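Local atomic coordinates of translation initiation factor eIF2B subunit delta (Schizosaccharomyces pombe, PDB entry 5B04), a protein that serves as a subunit of the eIF2B complex, which catalyses the exchange of GDP for GTP on the gamma subunit of initiation factor eIF2. Residues G159-C164 and S378-E383; K169-V174 and S196-L201; V270-L275 and Q334-I339; P371-C376 and I440-C445. All coordinates share one frame; numbering follows the deposited sequence.

Contact 1. Residues G159-C164 and S378-E383; sequences GSNQRC and SYKFTE. With PO4 (phosphate ion), chain P; PO4 (phosphate ion), chain O.
The Tyr-379 ring meets Asn-161 at its hydroxyl edge, where OD1 lies near the ring plane, while one face carries CG of its neighbour Lys-380, offset toward the rim. Cys-164 approaches the same ring obliquely: SG stands 3.5 Å from Tyr-379 CE2, a sulfur-aromatic contact in which the sulfur is 71° off the ring normal. With its first torsion at -169°, SG lies anti to the backbone N, which brings it to CE2. Tyr-379 OH donates to Asn-161 OD1 over 3.0 Å, tilted 29° from the carbonyl plane. The other end of that amide, ND2, bonds Glu-377, so the side chain is held by both termini. An alanine here would probably leave the Tyr-379 hydroxyl and the Glu-377 carboxylate each without this amide partner. Lys-380 NZ comes only to 3.7 Å from Asn-161 ND2; its polar partners are Gly-343 O and the Glu-377 carboxylate. At the helix start, Ser-160 N donates to phosphate O3 (chain P) over 2.6 Å, nearly straight, and Ser-160 OG lies 2.7 Å from O3 of the second phosphate (chain O). Asn-161 N bonds the latter weakly; Ser-277 and Tyr-432 also bond phosphate. Gly-159, the N-cap residue, has CA 3.4 Å from O3 of the chain P ion. Both ions probably come from the crystallisation liquor; the chain P ion at the helix N-terminus is consistent with an anion-binding pocket. The contact joins the start of helix 160-177 to the loop following strand 372-375, with Ile-250 of helix 231-262 against Asn-161, Cys-164 and Tyr-379, and helix 209-224 packed alongside through Ser-210 and Ala-214.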
loop_
_atom_site.group_PDB
_atom_site.type_symbol
_atom_site.label_atom_id
_atom_site.label_comp_id
_atom_site.label_asym_id
_atom_site.label_seq_id
_atom_site.Cartn_x
_atom_site.Cartn_y
_atom_site.Cartn_z
ATOM N N GLY G 159 -12.049 30.772 5.932
ATOM C CA GLY G 159 -11.871 29.737 4.928
ATOM C C GLY G 159 -12.823 29.850 3.749
ATOM O O GLY G 159 -13.461 30.885 3.556
ATOM N N SER G 160 -12.923 28.767 2.979
ATOM C CA SER G 160 -13.574 28.751 1.663
ATOM C C SER G 160 -14.934 29.443 1.574
ATOM O O SER G 160 -15.205 30.158 0.609
ATOM C CB SER G 160 -13.733 27.305 1.186
ATOM O OG SER G 160 -14.572 26.569 2.059
ATOM N N ASN G 161 -15.789 29.222 2.568
ATOM C CA ASN G 161 -17.129 29.801 2.553
ATOM C C ASN G 161 -17.101 31.324 2.574
ATOM O O ASN G 161 -17.732 31.976 1.741
ATOM C CB ASN G 161 -17.949 29.280 3.735
ATOM C CG ASN G 161 -19.098 28.391 3.300
ATOM O OD1 ASN G 161 -19.658 28.567 2.218
ATOM N ND2 ASN G 161 -19.457 27.432 4.145
ATOM N N GLN G 162 -16.363 31.887 3.525
ATOM C CA GLN G 162 -16.262 33.336 3.652
ATOM C C GLN G 162 -15.404 33.922 2.535
ATOM O O GLN G 162 -15.644 35.043 2.083
ATOM C CB GLN G 162 -15.687 33.717 5.018
ATOM C CG GLN G 162 -15.870 35.182 5.374
ATOM C CD GLN G 162 -17.331 35.582 5.451
ATOM O OE1 GLN G 162 -18.166 34.832 5.955
ATOM N NE2 GLN G 162 -17.646 36.769 4.945
ATOM N N ARG G 163 -14.404 33.159 2.098
ATOM C CA ARG G 163 -13.550 33.563 0.984
ATOM C C ARG G 163 -14.379 33.825 -0.264
ATOM O O ARG G 163 -14.139 34.788 -0.991
ATOM C CB ARG G 163 -12.493 32.492 0.691
ATOM C CG ARG G 163 -11.398 32.405 1.736
ATOM C CD ARG G 163 -10.600 31.117 1.649
ATOM N NE ARG G 163 -9.624 31.123 0.566
ATOM C CZ ARG G 163 -8.811 30.107 0.301
ATOM N NH1 ARG G 163 -8.862 29.008 1.041
ATOM N NH2 ARG G 163 -7.947 30.187 -0.702
ATOM N N CYS G 164 -15.360 32.962 -0.501
ATOM C CA CYS G 164 -16.213 33.072 -1.675
ATOM C C CYS G 164 -17.149 34.273 -1.576
ATOM O O CYS G 164 -17.334 35.005 -2.549
ATOM C CB CYS G 164 -17.021 31.789 -1.865
ATOM S SG CYS G 164 -17.882 31.687 -3.445
ATOM N N SER G 378 -23.371 22.673 -2.055
ATOM C CA SER G 378 -23.314 22.052 -3.377
ATOM C C SER G 378 -22.345 22.746 -4.327
ATOM O O SER G 378 -21.700 22.093 -5.147
ATOM C CB SER G 378 -24.706 22.023 -4.010
ATOM O OG SER G 378 -25.214 23.336 -4.180
ATOM N N TYR G 379 -22.239 24.067 -4.218
ATOM C CA TYR G 379 -21.419 24.840 -5.145
ATOM C C TYR G 379 -19.928 24.591 -4.933
ATOM O O TYR G 379 -19.099 25.039 -5.726
ATOM C CB TYR G 379 -21.723 26.335 -5.014
ATOM C CG TYR G 379 -21.025 27.014 -3.859
ATOM C CD1 TYR G 379 -21.427 26.792 -2.549
ATOM C CD2 TYR G 379 -19.967 27.886 -4.080
ATOM C CE1 TYR G 379 -20.792 27.415 -1.491
ATOM C CE2 TYR G 379 -19.327 28.512 -3.029
ATOM C CZ TYR G 379 -19.743 28.274 -1.738
ATOM O OH TYR G 379 -19.106 28.896 -0.688
ATOM N N LYS G 380 -19.592 23.876 -3.863
ATOM C CA LYS G 380 -18.205 23.530 -3.587
ATOM C C LYS G 380 -17.870 22.136 -4.113
ATOM O O LYS G 380 -16.779 21.618 -3.875
ATOM C CB LYS G 380 -17.916 23.622 -2.087
ATOM C CG LYS G 380 -17.945 25.047 -1.553
ATOM C CD LYS G 380 -17.402 25.138 -0.137
ATOM C CE LYS G 380 -18.299 24.414 0.848
ATOM N NZ LYS G 380 -17.890 24.663 2.259
ATOM N N PHE G 381 -18.814 21.534 -4.831
ATOM C CA PHE G 381 -18.554 20.278 -5.523
ATOM C C PHE G 381 -17.669 20.577 -6.726
ATOM O O PHE G 381 -17.760 21.657 -7.310
ATOM C CB PHE G 381 -19.852 19.595 -5.973
ATOM C CG PHE G 381 -20.692 19.042 -4.847
ATOM C CD1 PHE G 381 -20.436 19.374 -3.525
ATOM C CD2 PHE G 381 -21.740 18.178 -5.120
ATOM C CE1 PHE G 381 -21.215 18.862 -2.503
ATOM C CE2 PHE G 381 -22.519 17.662 -4.102
ATOM C CZ PHE G 381 -22.257 18.004 -2.792
ATOM N N THR G 382 -16.814 19.632 -7.102
ATOM C CA THR G 382 -15.922 19.848 -8.234
ATOM C C THR G 382 -15.852 18.630 -9.150
ATOM O O THR G 382 -16.120 17.504 -8.730
ATOM C CB THR G 382 -14.495 20.208 -7.767
ATOM O OG1 THR G 382 -13.699 20.590 -8.896
ATOM C CG2 THR G 382 -13.843 19.028 -7.065
ATOM N N GLU G 383 -15.496 18.870 -10.408
ATOM C CA GLU G 383 -15.328 17.795 -11.377
ATOM C C GLU G 383 -13.994 17.088 -11.166
ATOM O O GLU G 383 -13.760 16.005 -11.703
ATOM C CB GLU G 383 -15.413 18.336 -12.806
ATOM C CG GLU G 383 -16.777 18.878 -13.194
ATOM C CD GLU G 383 -16.808 19.403 -14.617
ATOM O OE1 GLU G 383 -16.023 20.324 -14.929
ATOM O OE2 GLU G 383 -17.611 18.891 -15.424
HETATM P P PO4 P . -10.897 25.903 3.854
HETATM O O1 PO4 P . -10.987 24.419 4.119
HETATM O O2 PO4 P . -10.421 26.137 2.441
HETATM O O3 PO4 P . -12.262 26.525 4.034
HETATM O O4 PO4 P . -9.925 26.532 4.823
HETATM P P PO4 O . -15.395 26.470 6.129
HETATM O O1 PO4 O . -16.278 25.403 6.731
HETATM O O2 PO4 O . -13.959 26.211 6.521
HETATM O O3 PO4 O . -15.522 26.438 4.624
HETATM O O4 PO4 O . -15.818 27.825 6.641
#

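Contact 2. Residues K169-V174 and S196-L201; sequences KTFKIV and SQIAYL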
loop_
_atom_site.group_PDB
_atom_site.type_symbol
_atom_site.label_atom_id
_atom_site.label_comp_id
_atom_site.label_asym_id
_atom_site.label_seq_id
_atom_site.Cartn_x
_atom_site.Cartn_y
_atom_site.Cartn_z
ATOM N N LYS G 169 -18.727 39.831 -3.322
ATOM C CA LYS G 169 -19.085 41.187 -2.907
ATOM C C LYS G 169 -18.047 42.207 -3.364
ATOM O O LYS G 169 -18.382 43.352 -3.671
ATOM C CB LYS G 169 -19.252 41.254 -1.387
ATOM C CG LYS G 169 -20.450 40.482 -0.861
ATOM C CD LYS G 169 -20.383 40.302 0.646
ATOM C CE LYS G 169 -20.474 41.630 1.377
ATOM N NZ LYS G 169 -20.454 41.443 2.856
ATOM N N THR G 170 -16.788 41.785 -3.407
ATOM C CA THR G 170 -15.712 42.633 -3.907
ATOM C C THR G 170 -15.867 42.853 -5.407
ATOM O O THR G 170 -15.703 43.969 -5.900
ATOM C CB THR G 170 -14.326 42.022 -3.616
ATOM O OG1 THR G 170 -14.097 42.007 -2.201
ATOM C CG2 THR G 170 -13.225 42.829 -4.290
ATOM N N PHE G 171 -16.199 41.786 -6.126
ATOM C CA PHE G 171 -16.343 41.856 -7.577
ATOM C C PHE G 171 -17.540 42.700 -8.000
ATOM O O PHE G 171 -17.568 43.229 -9.111
ATOM C CB PHE G 171 -16.455 40.451 -8.172
ATOM C CG PHE G 171 -15.129 39.768 -8.357
ATOM C CD1 PHE G 171 -13.946 40.475 -8.214
ATOM C CD2 PHE G 171 -15.064 38.422 -8.679
ATOM C CE1 PHE G 171 -12.724 39.852 -8.384
ATOM C CE2 PHE G 171 -13.845 37.794 -8.852
ATOM C CZ PHE G 171 -12.674 38.511 -8.704
ATOM N N LYS G 172 -18.530 42.824 -7.121
ATOM C CA LYS G 172 -19.645 43.724 -7.387
ATOM C C LYS G 172 -19.144 45.158 -7.356
ATOM O O LYS G 172 -19.447 45.947 -8.247
ATOM C CB LYS G 172 -20.778 43.534 -6.378
ATOM C CG LYS G 172 -21.165 42.089 -6.141
ATOM C CD LYS G 172 -22.563 41.966 -5.549
ATOM C CE LYS G 172 -22.923 43.136 -4.657
ATOM N NZ LYS G 172 -24.277 42.958 -4.065
ATOM N N ILE G 173 -18.368 45.478 -6.324
ATOM C CA ILE G 173 -17.710 46.774 -6.215
ATOM C C ILE G 173 -16.835 47.019 -7.439
ATOM O O ILE G 173 -16.787 48.128 -7.971
ATOM C CB ILE G 173 -16.847 46.870 -4.937
ATOM C CG1 ILE G 173 -17.710 46.684 -3.687
ATOM C CG2 ILE G 173 -16.105 48.197 -4.884
ATOM C CD1 ILE G 173 -18.387 47.953 -3.210
ATOM N N VAL G 174 -16.150 45.968 -7.881
ATOM C CA VAL G 174 -15.326 46.035 -9.080
ATOM C C VAL G 174 -16.162 46.431 -10.290
ATOM O O VAL G 174 -15.854 47.405 -10.972
ATOM C CB VAL G 174 -14.627 44.692 -9.365
ATOM C CG1 VAL G 174 -13.988 44.703 -10.747
ATOM C CG2 VAL G 174 -13.594 44.395 -8.295
ATOM N N SER G 196 -7.953 40.389 -14.707
ATOM C CA SER G 196 -6.804 41.079 -14.132
ATOM C C SER G 196 -6.835 41.007 -12.610
ATOM O O SER G 196 -5.817 40.743 -11.971
ATOM C CB SER G 196 -6.766 42.538 -14.590
ATOM O OG SER G 196 -6.479 42.631 -15.974
ATOM N N GLN G 197 -8.013 41.243 -12.039
ATOM C CA GLN G 197 -8.187 41.200 -10.593
ATOM C C GLN G 197 -7.945 39.789 -10.065
ATOM O O GLN G 197 -7.377 39.605 -8.990
ATOM C CB GLN G 197 -9.588 41.677 -10.203
ATOM C CG GLN G 197 -10.075 42.895 -10.979
ATOM C CD GLN G 197 -9.144 44.087 -10.855
ATOM O OE1 GLN G 197 -9.178 44.816 -9.865
ATOM N NE2 GLN G 197 -8.311 44.294 -11.869
ATOM N N ILE G 198 -8.380 38.797 -10.837
ATOM C CA ILE G 198 -8.214 37.398 -10.466
ATOM C C ILE G 198 -6.743 36.995 -10.455
ATOM O O ILE G 198 -6.281 36.323 -9.531
ATOM C CB ILE G 198 -8.988 36.468 -11.425
ATOM C CG1 ILE G 198 -10.487 36.767 -11.364
ATOM C CG2 ILE G 198 -8.728 35.008 -11.086
ATOM C CD1 ILE G 198 -11.315 35.919 -12.304
ATOM N N ALA G 199 -6.011 37.415 -11.483
ATOM C CA ALA G 199 -4.597 37.079 -11.621
ATOM C C ALA G 199 -3.778 37.598 -10.443
ATOM O O ALA G 199 -2.835 36.946 -9.996
ATOM C CB ALA G 199 -4.049 37.632 -12.928
ATOM N N TYR G 200 -4.143 38.775 -9.947
ATOM C CA TYR G 200 -3.481 39.352 -8.785
ATOM C C TYR G 200 -3.829 38.578 -7.519
ATOM O O TYR G 200 -2.963 38.310 -6.687
ATOM C CB TYR G 200 -3.865 40.826 -8.628
ATOM C CG TYR G 200 -3.576 41.399 -7.257
ATOM C CD1 TYR G 200 -2.286 41.760 -6.891
ATOM C CD2 TYR G 200 -4.597 41.589 -6.334
ATOM C CE1 TYR G 200 -2.019 42.287 -5.638
ATOM C CE2 TYR G 200 -4.340 42.114 -5.082
ATOM C CZ TYR G 200 -3.051 42.462 -4.739
ATOM O OH TYR G 200 -2.794 42.986 -3.493
ATOM N N LEU G 201 -5.101 38.216 -7.386
ATOM C CA LEU G 201 -5.585 37.515 -6.201
ATOM C C LEU G 201 -4.993 36.115 -6.068
ATOM O O LEU G 201 -4.696 35.664 -4.962
ATOM C CB LEU G 201 -7.113 37.431 -6.224
ATOM C CG LEU G 201 -7.859 38.728 -5.911
ATOM C CD1 LEU G 201 -9.357 38.534 -6.058
ATOM C CD2 LEU G 201 -7.516 39.216 -4.513
#
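Phe-171 reaches segment 196-201 of helix 186-204 with the far end of its ring: CZ lies 3.9 Å from Ile-198 CG1 and 4.2 Å from Leu-201 CD1, and CE1 stands 4.1 Å from Gln-197 CB. All three neighbours approach the ring obliquely. The Phe-171 and Ile-198 side chains cross at about a right angle, whereas Phe-171 and Gln-197 slide past each other in opposite directions. Here the packing is closest; at Val-174 it is slacker, CG1 coming to 4.3 Å from Gln-197 CG. The Gln-197 chain bends at its second torsion (-57°), which turns CD aside, and its amide is bonded to His-142 N and Asp-140 O, so this buried polar end is satisfied outside the pair. The solvent side is looser: Lys-169, Ile-173 and Ala-199 are exposed and make no contact with the other segment. The segment axes stay 12.3 Å apart at closest and run at 140°, a separation bridged by long side chains, with Val-145 of helix 143-154 and Leu-218 and Ile-215 of helix 209-224 packing around them. Two consecutive near-antiparallel helices, with further helices packed against them, are characteristic of an alpha-helical bundle, here at the N-terminal side of the chain.

Contact 3. Residues V270-L275 and Q334-I339; sequences VILTYL and QEVTKI
Leu-272 overlaps Val-336 through its CB and its CD1 methyl: CB lies 3.7 Å from Val-336 CG1 and CD1 lies 3.7 Å from Val-336 CG2, the two side chains crossing obliquely. Leu-272 and Ile-339 share a face of the sheet, with Ile-339 CG1 4.0 Å from Leu-272 CB; the leucine's first torsion (-165°) puts CG anti to the backbone N, beside the carbonyl carbon. Ile-361 of helix 358-367 packs on both Leu-272 and Ile-339. On the opposite face, Ile-271 sits beside Lys-338 and is covered by Leu-284 of helix 278-289. The two bridges, Ile-271 with Lys-338 and Leu-272 with Ile-339, are parallel, and the strands run in the order 320-325, 294-300, 269-274, 338-342, 372-375, all parallel; the chain builds outward from 269-274 first to one side and then to the other, as in a Rossmann-like alpha/beta fold with helices on both faces. Backbone bonds fix the register. Leu-272 N donates to Lys-338 O over 2.8 Å. Val-270 O is gripped twice, by Thr-337 N at 2.9 Å in the carbonyl plane and by Lys-338 N at 3.3 Å, the latter 41° above that plane. Ahead of the strand proper, the Thr-337 hydroxyl stands in for a backbone acceptor: OG1 receives Val-270 N over 2.8 Å and also bonds Asp-269 OD1. That aspartate pairs with Lys-338 NZ too. The isopropyl group of Val-270 rests against Glu-335 O, and the Glu-335 carboxylate forms salt bridges with Arg-295 and with Arg-310 of the epsilon subunit of the complex.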
loop_
_atom_site.group_PDB
_atom_site.type_symbol
_atom_site.label_atom_id
_atom_site.label_comp_id
_atom_site.label_asym_id
_atom_site.label_seq_id
_atom_site.Cartn_x
_atom_site.Cartn_y
_atom_site.Cartn_z
ATOM N N VAL G 270 -21.752 12.693 21.774
ATOM C CA VAL G 270 -20.446 13.311 21.949
ATOM C C VAL G 270 -19.863 13.573 20.566
ATOM O O VAL G 270 -19.360 12.662 19.908
ATOM C CB VAL G 270 -19.496 12.431 22.777
ATOM C CG1 VAL G 270 -18.140 13.101 22.917
ATOM C CG2 VAL G 270 -20.096 12.147 24.144
ATOM N N ILE G 271 -19.944 14.824 20.130
ATOM C CA ILE G 271 -19.655 15.181 18.747
ATOM C C ILE G 271 -18.249 15.746 18.560
ATOM O O ILE G 271 -17.817 16.624 19.304
ATOM C CB ILE G 271 -20.686 16.199 18.230
ATOM C CG1 ILE G 271 -22.087 15.586 18.274
ATOM C CG2 ILE G 271 -20.342 16.653 16.824
ATOM C CD1 ILE G 271 -23.183 16.538 17.869
ATOM N N LEU G 272 -17.543 15.233 17.557
ATOM C CA LEU G 272 -16.184 15.675 17.271
ATOM C C LEU G 272 -16.148 16.635 16.087
ATOM O O LEU G 272 -16.533 16.278 14.974
ATOM C CB LEU G 272 -15.278 14.469 16.999
ATOM C CG LEU G 272 -13.753 14.642 17.026
ATOM C CD1 LEU G 272 -13.086 13.300 17.269
ATOM C CD2 LEU G 272 -13.215 15.260 15.740
ATOM N N THR G 273 -15.599 17.810 16.306
ATOM C CA THR G 273 -15.359 18.721 15.225
ATOM C C THR G 273 -13.897 19.009 15.190
ATOM O O THR G 273 -13.298 19.133 16.219
ATOM C CB THR G 273 -16.062 20.034 15.445
ATOM O OG1 THR G 273 -15.643 20.954 14.441
ATOM C CG2 THR G 273 -15.694 20.570 16.760
ATOM N N TYR G 274 -13.325 19.115 14.005
ATOM C CA TYR G 274 -11.908 19.333 13.878
ATOM C C TYR G 274 -11.728 20.764 13.436
ATOM O O TYR G 274 -12.424 21.250 12.597
ATOM C CB TYR G 274 -11.341 18.244 12.994
ATOM C CG TYR G 274 -9.921 18.412 12.576
ATOM C CD1 TYR G 274 -8.932 18.662 13.480
ATOM C CD2 TYR G 274 -9.575 18.294 11.282
ATOM C CE1 TYR G 274 -7.634 18.807 13.082
ATOM C CE2 TYR G 274 -8.289 18.445 10.882
ATOM C CZ TYR G 274 -7.330 18.697 11.787
ATOM O OH TYR G 274 -6.060 18.827 11.356
ATOM N N LEU G 275 -10.752 21.433 14.005
ATOM C CA LEU G 275 -10.436 22.783 13.632
ATOM C C LEU G 275 -11.496 23.856 13.819
ATOM O O LEU G 275 -12.057 23.964 14.872
ATOM C CB LEU G 275 -9.813 22.698 12.276
ATOM C CG LEU G 275 -8.522 21.915 12.424
ATOM C CD1 LEU G 275 -7.881 21.666 11.089
ATOM C CD2 LEU G 275 -7.558 22.667 13.291
ATOM N N GLN G 334 -12.583 7.288 21.807
ATOM C CA GLN G 334 -13.367 6.299 22.541
ATOM C C GLN G 334 -14.570 6.921 23.248
ATOM O O GLN G 334 -15.470 6.210 23.695
ATOM C CB GLN G 334 -12.485 5.568 23.555
ATOM C CG GLN G 334 -11.387 4.731 22.920
ATOM C CD GLN G 334 -11.090 3.470 23.704
ATOM O OE1 GLN G 334 -10.878 3.514 24.916
ATOM N NE2 GLN G 334 -11.076 2.334 23.016
ATOM N N GLU G 335 -14.584 8.247 23.344
ATOM C CA GLU G 335 -15.707 8.961 23.940
ATOM C C GLU G 335 -16.670 9.464 22.868
ATOM O O GLU G 335 -17.845 9.706 23.139
ATOM C CB GLU G 335 -15.210 10.136 24.786
ATOM C CG GLU G 335 -14.476 9.733 26.055
ATOM C CD GLU G 335 -13.892 10.924 26.793
ATOM O OE1 GLU G 335 -14.405 12.050 26.614
ATOM O OE2 GLU G 335 -12.920 10.736 27.556
ATOM N N VAL G 336 -16.161 9.608 21.648
ATOM C CA VAL G 336 -16.916 10.204 20.548
ATOM C C VAL G 336 -17.974 9.260 19.980
ATOM O O VAL G 336 -17.718 8.072 19.785
ATOM C CB VAL G 336 -15.969 10.643 19.413
ATOM C CG1 VAL G 336 -16.742 11.333 18.301
ATOM C CG2 VAL G 336 -14.886 11.559 19.955
ATOM N N THR G 337 -19.162 9.799 19.714
ATOM C CA THR G 337 -20.243 9.024 19.113
ATOM C C THR G 337 -20.538 9.477 17.684
ATOM O O THR G 337 -21.057 8.704 16.879
ATOM C CB THR G 337 -21.538 9.120 19.941
ATOM O OG1 THR G 337 -21.969 10.486 20.006
ATOM C CG2 THR G 337 -21.313 8.594 21.349
ATOM N N LYS G 338 -20.210 10.729 17.374
ATOM C CA LYS G 338 -20.428 11.270 16.033
ATOM C C LYS G 338 -19.337 12.255 15.624
ATOM O O LYS G 338 -18.821 13.007 16.451
ATOM C CB LYS G 338 -21.796 11.951 15.943
ATOM C CG LYS G 338 -22.957 10.992 15.746
ATOM C CD LYS G 338 -24.276 11.732 15.615
ATOM C CE LYS G 338 -25.431 10.759 15.448
ATOM N NZ LYS G 338 -25.576 9.862 16.627
ATOM N N ILE G 339 -18.996 12.246 14.339
ATOM C CA ILE G 339 -17.989 13.154 13.799
ATOM C C ILE G 339 -18.581 14.030 12.701
ATOM O O ILE G 339 -19.154 13.528 11.734
ATOM C CB ILE G 339 -16.780 12.386 13.232
ATOM C CG1 ILE G 339 -16.113 11.557 14.328
ATOM C CG2 ILE G 339 -15.779 13.347 12.611
ATOM C CD1 ILE G 339 -15.055 10.609 13.813
#

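Contact 4. Residues P371-C376 and I440-C445; sequences PVIACC and ITVCVC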
loop_
_atom_site.group_PDB
_atom_site.type_symbol
_atom_site.label_atom_id
_atom_site.label_comp_id
_atom_site.label_asym_id
_atom_site.label_seq_id
_atom_site.Cartn_x
_atom_site.Cartn_y
_atom_site.Cartn_z
ATOM N N PRO G 371 -19.709 7.286 12.896
ATOM C CA PRO G 371 -20.165 7.880 11.635
ATOM C C PRO G 371 -19.394 9.143 11.263
ATOM O O PRO G 371 -19.203 10.023 12.102
ATOM C CB PRO G 371 -21.634 8.211 11.916
ATOM C CG PRO G 371 -22.034 7.253 12.979
ATOM C CD PRO G 371 -20.819 7.090 13.844
ATOM N N VAL G 372 -18.953 9.219 10.012
ATOM C CA VAL G 372 -18.283 10.409 9.506
ATOM C C VAL G 372 -19.245 11.215 8.642
ATOM O O VAL G 372 -19.656 10.768 7.571
ATOM C CB VAL G 372 -17.027 10.053 8.695
ATOM C CG1 VAL G 372 -16.451 11.294 8.033
ATOM C CG2 VAL G 372 -15.991 9.387 9.588
ATOM N N ILE G 373 -19.604 12.403 9.116
ATOM C CA ILE G 373 -20.613 13.218 8.452
ATOM C C ILE G 373 -20.009 14.458 7.802
ATOM O O ILE G 373 -19.578 15.384 8.490
ATOM C CB ILE G 373 -21.710 13.646 9.443
ATOM C CG1 ILE G 373 -22.320 12.413 10.116
ATOM C CG2 ILE G 373 -22.777 14.465 8.737
ATOM C CD1 ILE G 373 -23.340 12.738 11.180
ATOM N N ALA G 374 -19.986 14.470 6.474
ATOM C CA ALA G 374 -19.436 15.592 5.724
ATOM C C ALA G 374 -20.511 16.624 5.400
ATOM O O ALA G 374 -21.528 16.303 4.785
ATOM C CB ALA G 374 -18.775 15.101 4.446
ATOM N N CYS G 375 -20.280 17.863 5.822
ATOM C CA CYS G 375 -21.216 18.951 5.563
ATOM C C CYS G 375 -20.635 19.934 4.554
ATOM O O CYS G 375 -19.746 20.721 4.881
ATOM C CB CYS G 375 -21.569 19.676 6.862
ATOM S SG CYS G 375 -22.309 18.616 8.121
ATOM N N CYS G 376 -21.141 19.888 3.328
ATOM C CA CYS G 376 -20.610 20.722 2.260
ATOM C C CYS G 376 -21.713 21.290 1.374
ATOM O O CYS G 376 -22.621 20.571 0.961
ATOM C CB CYS G 376 -19.620 19.922 1.411
ATOM S SG CYS G 376 -18.736 20.887 0.166
ATOM N N ILE G 440 -16.093 8.227 4.404
ATOM C CA ILE G 440 -17.209 9.142 4.624
ATOM C C ILE G 440 -18.516 8.358 4.675
ATOM O O ILE G 440 -18.854 7.634 3.738
ATOM C CB ILE G 440 -17.303 10.229 3.526
ATOM C CG1 ILE G 440 -16.296 11.352 3.784
ATOM C CG2 ILE G 440 -18.702 10.823 3.480
ATOM C CD1 ILE G 440 -14.875 11.024 3.385
ATOM N N THR G 441 -19.240 8.495 5.780
ATOM C CA THR G 441 -20.501 7.786 5.963
ATOM C C THR G 441 -21.625 8.439 5.166
ATOM O O THR G 441 -22.364 7.765 4.447
ATOM C CB THR G 441 -20.902 7.726 7.450
ATOM O OG1 THR G 441 -19.986 6.884 8.160
ATOM C CG2 THR G 441 -22.309 7.170 7.604
ATOM N N VAL G 442 -21.744 9.756 5.293
ATOM C CA VAL G 442 -22.814 10.494 4.632
ATOM C C VAL G 442 -22.360 11.909 4.272
ATOM O O VAL G 442 -21.572 12.522 4.992
ATOM C CB VAL G 442 -24.079 10.556 5.526
ATOM C CG1 VAL G 442 -23.779 11.269 6.836
ATOM C CG2 VAL G 442 -25.236 11.226 4.795
ATOM N N CYS G 443 -22.843 12.412 3.140
ATOM C CA CYS G 443 -22.593 13.792 2.750
ATOM C C CYS G 443 -23.862 14.622 2.904
ATOM O O CYS G 443 -24.885 14.327 2.285
ATOM C CB CYS G 443 -22.085 13.867 1.309
ATOM S SG CYS G 443 -21.852 15.552 0.699
ATOM N N VAL G 444 -23.795 15.658 3.732
ATOM C CA VAL G 444 -24.954 16.506 3.979
ATOM C C VAL G 444 -24.843 17.836 3.240
ATOM O O VAL G 444 -24.092 18.724 3.645
ATOM C CB VAL G 444 -25.145 16.782 5.482
ATOM C CG1 VAL G 444 -26.335 17.703 5.707
ATOM C CG2 VAL G 444 -25.327 15.478 6.240
ATOM N N CYS G 445 -25.592 17.960 2.150
ATOM C CA CYS G 445 -25.680 19.215 1.415
ATOM C C CYS G 445 -27.109 19.741 1.479
ATOM O O CYS G 445 -27.922 19.240 2.255
ATOM C CB CYS G 445 -25.236 19.028 -0.038
ATOM S SG CYS G 445 -26.118 17.732 -0.931
#
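Val-372 O is gripped by two backbone donors, Thr-441 N at 2.9 Å in the carbonyl plane on a lone pair, and Val-442 N at 3.3 Å. Val-372 N in turn donates to the side chain of Thr-441, to OG1 over 3.2 Å, the oxygen lying beside the threonine N (first torsion -68°). Strands 372-375 and 442-445 are parallel neighbours of the Rossmann-like sheet, their segment axes 26° apart, yet the chain between them holds no helix, so this is not a beta-alpha-beta crossover. A valine in place of Thr-441 would probably leave Val-372 N without its hydroxyl acceptor and slacken the pairing at the strand start. Farther on, Ala-374 carries the register both ways: its N donates to Val-442 O over 2.9 Å and its O accepts Val-444 N, each donor nearly along the C=O axis. On one face Ile-373 lies side by side with Val-442, CG1 to CG1 at 3.8 Å, and its CG2 is 3.7 Å from Val-444 CG2. Leu-449 of strand 448-450 touches both valines, and Ile-257 of helix 231-262 packs on Cys-375 and Val-444. The other face, with Ala-374 and Cys-443, receives Met-346. At the far end Cys-376 N reaches Val-444 O over 3.2 Å, the donor 37° above the carbonyl plane.

Contacts 3 and 4 share one sheet: strands 338-342 and 372-375 are adjacent, with Ile-339 and Ile-373 probably joined by a backbone hydrogen bond, and the contact centres are about 13 Å apart. Contacts 1 and 2 share helix 160-177, their centres about 17 Å apart. Contact 1 touches contact 4 through the Phe-381 ring, which packs on Cys-443 and Cys-445, whereas contacts 2 and 3 lie about 38 Å apart between centres, on opposite sides of the chain's centre. Along the chain contact 2 closes first, then contact 3; both fall between the halves of contact 1, whose segments alternate with those of contact 4. Contact 1 therefore ties the helical bundle to the sheet.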